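Local coordinates for salmonella typhimurium DB7155 bacteriophage DET7 tailspike (Bacteriophage, PDB 2V5I), which binds the O-antigen of its Salmonella host as the phage's receptor-binding tailspike and probably cleaves this polysaccharide, at residues N45-D50 with K68-G73; S228-L233 with S256-Y261. All coordinates share one frame; numbering follows the deposited sequence.

Both contacts join successive coils of the right-handed parallel beta-helix expected of a P22-type tailspike, and each pairs strands running the same way. Interaction 1 comes first along the chain, near its N-terminal end: strand 46-47 beside strand 69-70. Each of its segments then leads toward the start of a different ladder, the one opened by strands 52-55 and 73-78. Interaction 2, strands 230-233 and 258-260, lies farther along that same ladder. Their centres are 25 Å apart and their nearest atoms about 14 Å, so they do not touch. Together they sample two faces of one solenoid, built by repeated in-register pairing of neighbouring coils.

Interaction 1 (N45-D50 with K68-G73); sequences NYNFTD and KFIGDG
Phe48 lays its ring against the backbone of Gly71 in the next coil of a parallel beta-helix, as in the P22 tailspike family. With CG between the backbone N and the carbonyl carbon (chi1 68°), the ring is swung across to the facing chain. Gly71 CA sits over one face, 3.8 Å from the ring centroid, a CH-pi contact. The ring edge reaches farther along the chain, its CE2 lying 3.5 Å from Gly73 O. Leu75 and Met91 also pack on this buried ring.

Ile70 takes the other side of the pairing. Its CB is 3.7 Å from Asn47 OD1, the two side chains running alongside each other, while its CD1 meets Asn45 ND2 at 3.9 Å. The backbone beneath is in register: Tyr46 N donates to Lys68 O, Ile70 N to Tyr46 O and Phe48 N to Ile70 O, which identifies a parallel ladder.

Asn45 extends that ladder with its side chain. Its OD1 accepts Lys68 N at 2.9 Å with an N-H...O angle of 161°, although the donor is tilted 30° from the amide carbonyl plane. The ammonium of Lys68 turns elsewhere, to a salt bridge with Glu92.

Beyond the ladder a water spans the two chains, donating to Phe48 O at 2.8 Å and accepting from Asp72 N at 2.9 Å.

Interaction 2 (S228-L233 with S256-Y261); sequences SGVQFL and SGFKTY
Gly229 N donates to Ser256 O, and Lys259 N to Val230 O, each at 2.9 Å. Val230 N to Gly257 O, Phe232 N to Lys259 O and Tyr261 N to Phe232 O complete the backbone ladder, the last being straight, with an N-H...O angle of 168°. One side-chain bond is added at the N-terminal end: Ser256 N donates to Ser228 OG at 3.2 Å, and that hydroxyl has a second partner in Glu255, just outside the two segments. Lys259 NZ also turns to Glu255, forming a salt bridge with it.

On the side of the strands bearing Gln231 and Lys259, the Tyr261 ring is sandwiched. Leu233 CG lies over one face, 3.9 Å from the ring centroid in a CH-pi contact, and Lys259 CE covers the opposite face, carried there by an extended chain. Gln231 comes to the ring's edge, its OE1 3.4 Å from Tyr261 CE1, with amide and ring planes 64° apart; its NE2 is bonded to Thr203.

The other side carries Val230, Phe258, Phe232 and Thr260. Val230 CG2 meets Phe258 CD1 at 3.9 Å, and Phe258 in turn stacks on Phe290. Val245, from a strand of another ladder, touches Val230, Phe232 and Phe258, which places this side within the solenoid. Strands 230-233 and 258-260, whose axes approach to 4.8 Å and run 8° from parallel, with like positions stacked from coil to coil around a largely apolar interior, show the hallmark of the parallel beta-helix.

Interaction 1 (N45-D50 with K68-G73)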
ATOM      1  N   ASN A  45     -15.721 -41.067   2.561  1.00 11.52           N
ATOM      2  CA  ASN A  45     -15.743 -40.443   3.864  1.00 11.30           C
ATOM      3  C   ASN A  45     -15.220 -41.423   4.920  1.00 13.14           C
ATOM      4  O   ASN A  45     -15.517 -42.623   4.865  1.00 13.83           O
ATOM      5  CB  ASN A  45     -17.138 -39.983   4.273  1.00 13.56           C
ATOM      6  CG  ASN A  45     -17.631 -38.783   3.504  1.00 12.92           C
ATOM      7  OD1 ASN A  45     -16.880 -38.055   2.831  1.00 14.03           O
ATOM      8  ND2 ASN A  45     -18.935 -38.551   3.597  1.00 19.61           N
ATOM      9  N   TYR A  46     -14.532 -40.879   5.924  1.00 10.85           N
ATOM     10  CA  TYR A  46     -13.955 -41.658   7.000  1.00 11.07           C
ATOM     11  C   TYR A  46     -14.353 -41.058   8.317  1.00 10.88           C
ATOM     12  O   TYR A  46     -14.058 -39.905   8.595  1.00 11.94           O
ATOM     13  CB  TYR A  46     -12.446 -41.701   6.924  1.00 11.32           C
ATOM     14  CG  TYR A  46     -11.820 -42.647   7.927  1.00 10.36           C
ATOM     15  CD1 TYR A  46     -11.883 -44.031   7.747  1.00 10.11           C
ATOM     16  CD2 TYR A  46     -11.183 -42.173   9.058  1.00 12.40           C
ATOM     17  CE1 TYR A  46     -11.270 -44.906   8.609  1.00 12.51           C
ATOM     18  CE2 TYR A  46     -10.587 -43.044   9.956  1.00 15.47           C
ATOM     19  CZ  TYR A  46     -10.671 -44.423   9.732  1.00 14.75           C
ATOM     20  OH  TYR A  46     -10.019 -45.310  10.583  1.00 14.52           O
ATOM     21  N   ASN A  47     -15.115 -41.846   9.089  1.00 10.39           N
ATOM     22  CA  ASN A  47     -15.591 -41.451  10.399  1.00  8.78           C
ATOM     23  C   ASN A  47     -14.598 -41.882  11.469  1.00 10.89           C
ATOM     24  O   ASN A  47     -14.387 -43.095  11.675  1.00 12.55           O
ATOM     25  CB  ASN A  47     -16.985 -42.102  10.585  1.00 11.18           C
ATOM     26  CG  ASN A  47     -17.979 -41.649   9.471  1.00 13.08           C
ATOM     27  OD1 ASN A  47     -18.632 -40.634   9.636  1.00 14.42           O
ATOM     28  ND2 ASN A  47     -18.020 -42.380   8.304  1.00 16.60           N
ATOM     29  N   PHE A  48     -13.900 -40.912  12.084  1.00 11.09           N
ATOM     30  CA  PHE A  48     -12.822 -41.221  13.051  1.00 11.84           C
ATOM     31  C   PHE A  48     -13.304 -41.082  14.493  1.00 11.37           C
ATOM     32  O   PHE A  48     -14.281 -40.403  14.777  1.00 13.24           O
ATOM     33  CB  PHE A  48     -11.556 -40.372  12.775  1.00 12.43           C
ATOM     34  CG  PHE A  48     -11.722 -38.897  13.038  1.00 11.22           C
ATOM     35  CD1 PHE A  48     -12.199 -38.038  12.063  1.00 11.12           C
ATOM     36  CD2 PHE A  48     -11.437 -38.355  14.295  1.00 12.07           C
ATOM     37  CE1 PHE A  48     -12.352 -36.696  12.317  1.00 11.90           C
ATOM     38  CE2 PHE A  48     -11.595 -37.023  14.545  1.00 13.47           C
ATOM     39  CZ  PHE A  48     -12.090 -36.177  13.568  1.00 10.62           C
ATOM     40  N   THR A  49     -12.586 -41.725  15.412  1.00 14.75           N
ATOM     41  CA  THR A  49     -12.860 -41.562  16.846  1.00 14.95           C
ATOM     42  C   THR A  49     -11.876 -40.592  17.474  1.00 15.38           C
ATOM     43  O   THR A  49     -10.759 -40.429  16.983  1.00 15.13           O
ATOM     44  CB  THR A  49     -12.726 -42.905  17.542  1.00 17.72           C
ATOM     45  OG1 THR A  49     -11.446 -43.473  17.294  1.00 22.50           O
ATOM     46  CG2 THR A  49     -13.791 -43.850  16.987  1.00 20.99           C
ATOM     47  N   ASP A  50     -12.294 -39.918  18.537  1.00 14.37           N
ATOM     48  CA  ASP A  50     -11.412 -38.973  19.229  1.00 15.35           C
ATOM     49  C   ASP A  50     -10.142 -39.641  19.658  1.00 15.43           C
ATOM     50  O   ASP A  50     -10.141 -40.633  20.375  1.00 16.96           O
ATOM     51  CB  ASP A  50     -12.111 -38.361  20.452  1.00 15.56           C
ATOM     52  CG  ASP A  50     -11.275 -37.308  21.181  1.00 18.78           C
ATOM     53  OD1 ASP A  50     -10.265 -36.691  20.698  1.00 19.16           O
ATOM     54  OD2 ASP A  50     -11.671 -37.054  22.349  1.00 26.22           O
ATOM     55  N   LYS A  68     -14.365 -36.621   3.102  1.00 10.00           N
ATOM     56  CA  LYS A  68     -14.257 -35.930   4.392  1.00 10.27           C
ATOM     57  C   LYS A  68     -13.777 -36.833   5.503  1.00 11.35           C
ATOM     58  O   LYS A  68     -14.073 -38.026   5.485  1.00 11.92           O
ATOM     59  CB  LYS A  68     -15.594 -35.381   4.814  1.00 11.37           C
ATOM     60  CG  LYS A  68     -16.290 -34.509   3.801  1.00 13.72           C
ATOM     61  CD  LYS A  68     -17.663 -34.075   4.317  1.00 19.04           C
ATOM     62  CE  LYS A  68     -18.364 -33.105   3.386  1.00 25.43           C
ATOM     63  NZ  LYS A  68     -19.568 -32.492   4.071  1.00 30.34           N
ATOM     64  N   PHE A  69     -13.119 -36.216   6.491  1.00 10.15           N
ATOM     65  CA  PHE A  69     -12.835 -36.831   7.782  1.00 11.10           C
ATOM     66  C   PHE A  69     -13.851 -36.277   8.790  1.00 11.07           C
ATOM     67  O   PHE A  69     -13.882 -35.077   9.053  1.00 11.06           O
ATOM     68  CB  PHE A  69     -11.427 -36.517   8.314  1.00 11.18           C
ATOM     69  CG  PHE A  69     -10.313 -37.094   7.487  1.00 12.55           C
ATOM     70  CD1 PHE A  69     -10.196 -38.469   7.299  1.00 16.74           C
ATOM     71  CD2 PHE A  69      -9.298 -36.277   7.005  1.00 14.29           C
ATOM     72  CE1 PHE A  69      -9.133 -39.008   6.534  1.00 14.80           C
ATOM     73  CE2 PHE A  69      -8.253 -36.823   6.208  1.00 16.77           C
ATOM     74  CZ  PHE A  69      -8.172 -38.167   5.990  1.00 12.75           C
ATOM     75  N   ILE A  70     -14.708 -37.163   9.314  1.00 10.54           N
ATOM     76  CA  ILE A  70     -15.796 -36.783  10.167  1.00 12.29           C
ATOM     77  C   ILE A  70     -15.602 -37.362  11.573  1.00 11.89           C
ATOM     78  O   ILE A  70     -15.453 -38.581  11.751  1.00 10.57           O
ATOM     79  CB  ILE A  70     -17.152 -37.278   9.570  1.00 12.63           C
ATOM     80  CG1 ILE A  70     -17.322 -36.788   8.101  1.00 14.71           C
ATOM     81  CG2 ILE A  70     -18.313 -36.860  10.444  1.00 14.78           C
ATOM     82  CD1 ILE A  70     -18.407 -37.464   7.345  1.00 17.49           C
ATOM     83  N   GLY A  71     -15.701 -36.513  12.578  1.00 11.37           N
ATOM     84  CA  GLY A  71     -15.588 -36.982  13.956  1.00 12.66           C
ATOM     85  C   GLY A  71     -15.541 -35.831  14.929  1.00 13.52           C
ATOM     86  O   GLY A  71     -15.301 -34.689  14.520  1.00 13.50           O
ATOM     87  N   ASP A  72     -15.748 -36.128  16.213  1.00 13.62           N
ATOM     88  CA  ASP A  72     -15.582 -35.160  17.275  1.00 14.27           C
ATOM     89  C   ASP A  72     -14.226 -35.451  17.878  1.00 15.17           C
ATOM     90  O   ASP A  72     -13.911 -36.605  18.148  1.00 18.89           O
ATOM     91  CB  ASP A  72     -16.646 -35.284  18.357  1.00 15.34           C
ATOM     92  CG  ASP A  72     -18.009 -34.872  17.910  1.00 17.18           C
ATOM     93  OD1 ASP A  72     -18.128 -34.091  16.946  1.00 15.18           O
ATOM     94  OD2 ASP A  72     -19.024 -35.362  18.519  1.00 21.14           O
ATOM     95  N   GLY A  73     -13.402 -34.439  18.093  1.00 12.30           N
ATOM     96  CA  GLY A  73     -12.090 -34.679  18.707  1.00 12.65           C
ATOM     97  C   GLY A  73     -10.960 -34.650  17.691  1.00 11.49           C
ATOM     98  O   GLY A  73     -11.134 -34.179  16.577  1.00 12.34           O
TER
HETATM   99  O   HOH W   1     -15.782 -39.017  16.741  1.00 20.97           O

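Interaction 2 (S228-L233 with S256-Y261)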
ATOM      1  N   SER A 228      -9.513 -17.815  17.753  1.00 11.16           N
ATOM      2  CA  SER A 228      -8.882 -16.982  16.742  1.00  9.59           C
ATOM      3  C   SER A 228      -8.680 -17.735  15.440  1.00  9.40           C
ATOM      4  O   SER A 228      -8.589 -18.969  15.439  1.00 10.27           O
ATOM      5  CB  SER A 228      -7.602 -16.359  17.290  1.00 11.29           C
ATOM      6  OG  SER A 228      -7.907 -15.479  18.357  1.00 10.22           O
ATOM      7  N   GLY A 229      -8.674 -16.997  14.336  1.00  7.83           N
ATOM      8  CA  GLY A 229      -8.545 -17.610  13.036  1.00  7.42           C
ATOM      9  C   GLY A 229      -7.245 -18.362  12.880  1.00  7.65           C
ATOM     10  O   GLY A 229      -7.176 -19.515  12.484  1.00  8.90           O
ATOM     11  N   VAL A 230      -6.153 -17.607  13.080  1.00  7.96           N
ATOM     12  CA  VAL A 230      -4.805 -18.155  13.076  1.00  8.31           C
ATOM     13  C   VAL A 230      -4.114 -17.773  14.370  1.00  7.80           C
ATOM     14  O   VAL A 230      -4.168 -16.628  14.792  1.00 10.14           O
ATOM     15  CB  VAL A 230      -3.920 -17.597  11.881  1.00  8.94           C
ATOM     16  CG1 VAL A 230      -2.516 -18.218  11.883  1.00  9.64           C
ATOM     17  CG2 VAL A 230      -4.588 -17.826  10.547  1.00 11.08           C
ATOM     18  N   GLN A 231      -3.471 -18.732  15.019  1.00  8.06           N
ATOM     19  CA  GLN A 231      -2.750 -18.416  16.234  1.00  9.70           C
ATOM     20  C   GLN A 231      -1.425 -19.140  16.361  1.00  8.64           C
ATOM     21  O   GLN A 231      -1.273 -20.232  15.862  1.00  8.24           O
ATOM     22  CB  GLN A 231      -3.593 -18.707  17.467  1.00 11.32           C
ATOM     23  CG  GLN A 231      -3.939 -20.101  17.671  1.00 14.55           C
ATOM     24  CD  GLN A 231      -5.130 -20.293  18.699  1.00 24.34           C
ATOM     25  OE1 GLN A 231      -5.654 -19.334  19.277  1.00 28.05           O
ATOM     26  NE2 GLN A 231      -5.511 -21.534  18.927  1.00 14.42           N
ATOM     27  N   PHE A 232      -0.448 -18.438  16.983  1.00  7.61           N
ATOM     28  CA  PHE A 232       0.898 -18.992  17.225  1.00  6.61           C
ATOM     29  C   PHE A 232       1.198 -19.033  18.701  1.00  6.82           C
ATOM     30  O   PHE A 232       0.842 -18.097  19.407  1.00  7.60           O
ATOM     31  CB  PHE A 232       1.945 -18.035  16.542  1.00  7.65           C
ATOM     32  CG  PHE A 232       1.845 -18.016  15.057  1.00  5.47           C
ATOM     33  CD1 PHE A 232       0.944 -17.143  14.435  1.00  8.88           C
ATOM     34  CD2 PHE A 232       2.601 -18.843  14.303  1.00  8.72           C
ATOM     35  CE1 PHE A 232       0.820 -17.132  13.064  1.00  9.47           C
ATOM     36  CE2 PHE A 232       2.483 -18.833  12.867  1.00  6.96           C
ATOM     37  CZ  PHE A 232       1.582 -17.928  12.309  1.00  9.02           C
ATOM     38  N   LEU A 233       1.919 -20.088  19.115  1.00  7.48           N
ATOM     39  CA  LEU A 233       2.419 -20.246  20.500  1.00  8.59           C
ATOM     40  C   LEU A 233       3.902 -20.621  20.442  1.00  8.38           C
ATOM     41  O   LEU A 233       4.274 -21.606  19.833  1.00  8.86           O
ATOM     42  CB  LEU A 233       1.654 -21.333  21.293  1.00  9.13           C
ATOM     43  CG  LEU A 233       0.180 -21.113  21.534  1.00 11.82           C
ATOM     44  CD1 LEU A 233      -0.651 -21.598  20.387  1.00 13.44           C
ATOM     45  CD2 LEU A 233      -0.225 -21.855  22.794  1.00 11.57           C
ATOM     46  N   SER A 256     -10.191 -13.369  17.774  1.00 10.28           N
ATOM     47  CA  SER A 256      -9.488 -12.420  16.933  1.00  8.45           C
ATOM     48  C   SER A 256      -9.155 -13.065  15.600  1.00  8.29           C
ATOM     49  O   SER A 256      -9.046 -14.300  15.470  1.00  8.08           O
ATOM     50  CB  SER A 256      -8.218 -11.943  17.587  1.00 11.15           C
ATOM     51  OG  SER A 256      -8.546 -11.184  18.777  1.00 10.58           O
ATOM     52  N   GLY A 257      -8.947 -12.236  14.585  1.00  7.42           N
ATOM     53  CA  GLY A 257      -8.596 -12.805  13.266  1.00  7.17           C
ATOM     54  C   GLY A 257      -7.274 -13.585  13.375  1.00  7.68           C
ATOM     55  O   GLY A 257      -7.160 -14.717  12.933  1.00  8.79           O
ATOM     56  N   PHE A 258      -6.259 -12.865  13.843  1.00  7.64           N
ATOM     57  CA  PHE A 258      -4.922 -13.337  13.905  1.00  6.69           C
ATOM     58  C   PHE A 258      -4.302 -12.978  15.254  1.00  6.97           C
ATOM     59  O   PHE A 258      -4.406 -11.841  15.679  1.00  9.09           O
ATOM     60  CB  PHE A 258      -4.108 -12.620  12.801  1.00  8.42           C
ATOM     61  CG  PHE A 258      -4.699 -12.795  11.417  1.00  7.71           C
ATOM     62  CD1 PHE A 258      -4.498 -13.936  10.675  1.00  9.50           C
ATOM     63  CD2 PHE A 258      -5.590 -11.820  10.886  1.00  8.29           C
ATOM     64  CE1 PHE A 258      -5.091 -14.109   9.420  1.00  9.27           C
ATOM     65  CE2 PHE A 258      -6.181 -11.988   9.598  1.00  9.32           C
ATOM     66  CZ  PHE A 258      -5.966 -13.131   8.904  1.00  7.69           C
ATOM     67  N   LYS A 259      -3.700 -13.977  15.883  1.00  7.35           N
ATOM     68  CA  LYS A 259      -3.276 -13.833  17.300  1.00  7.93           C
ATOM     69  C   LYS A 259      -1.909 -14.425  17.578  1.00  9.00           C
ATOM     70  O   LYS A 259      -1.663 -15.584  17.243  1.00  8.47           O
ATOM     71  CB  LYS A 259      -4.325 -14.488  18.194  1.00 11.26           C
ATOM     72  CG  LYS A 259      -4.066 -14.474  19.727  1.00 11.01           C
ATOM     73  CD  LYS A 259      -4.999 -15.435  20.431  1.00 20.32           C
ATOM     74  CE  LYS A 259      -4.789 -15.466  21.914  1.00 27.65           C
ATOM     75  NZ  LYS A 259      -5.887 -16.325  22.519  1.00 28.47           N
ATOM     76  N   THR A 260      -1.059 -13.600  18.203  1.00  7.74           N
ATOM     77  CA  THR A 260       0.124 -14.109  18.871  1.00  7.01           C
ATOM     78  C   THR A 260      -0.204 -14.288  20.361  1.00  8.34           C
ATOM     79  O   THR A 260      -0.549 -13.325  21.037  1.00  9.62           O
ATOM     80  CB  THR A 260       1.313 -13.102  18.697  1.00  9.03           C
ATOM     81  OG1 THR A 260       0.957 -11.801  19.111  1.00 10.32           O
ATOM     82  CG2 THR A 260       1.731 -13.017  17.245  1.00 10.68           C
ATOM     83  N   TYR A 261      -0.076 -15.528  20.843  1.00  8.85           N
ATOM     84  CA  TYR A 261      -0.488 -15.756  22.247  1.00 11.53           C
ATOM     85  C   TYR A 261       0.304 -14.929  23.194  1.00 12.46           C
ATOM     86  O   TYR A 261       1.518 -14.659  22.977  1.00 10.33           O
ATOM     87  CB  TYR A 261      -0.286 -17.222  22.669  1.00 10.99           C
ATOM     88  CG  TYR A 261      -1.535 -17.999  22.772  1.00 15.89           C
ATOM     89  CD1 TYR A 261      -2.156 -18.428  21.623  1.00 24.81           C
ATOM     90  CD2 TYR A 261      -2.057 -18.341  23.988  1.00 22.18           C
ATOM     91  CE1 TYR A 261      -3.291 -19.177  21.671  1.00 31.71           C
ATOM     92  CE2 TYR A 261      -3.229 -19.106  24.068  1.00 25.72           C
ATOM     93  CZ  TYR A 261      -3.826 -19.511  22.904  1.00 28.21           C
ATOM     94  OH  TYR A 261      -4.983 -20.274  22.898  1.00 39.34           O
TER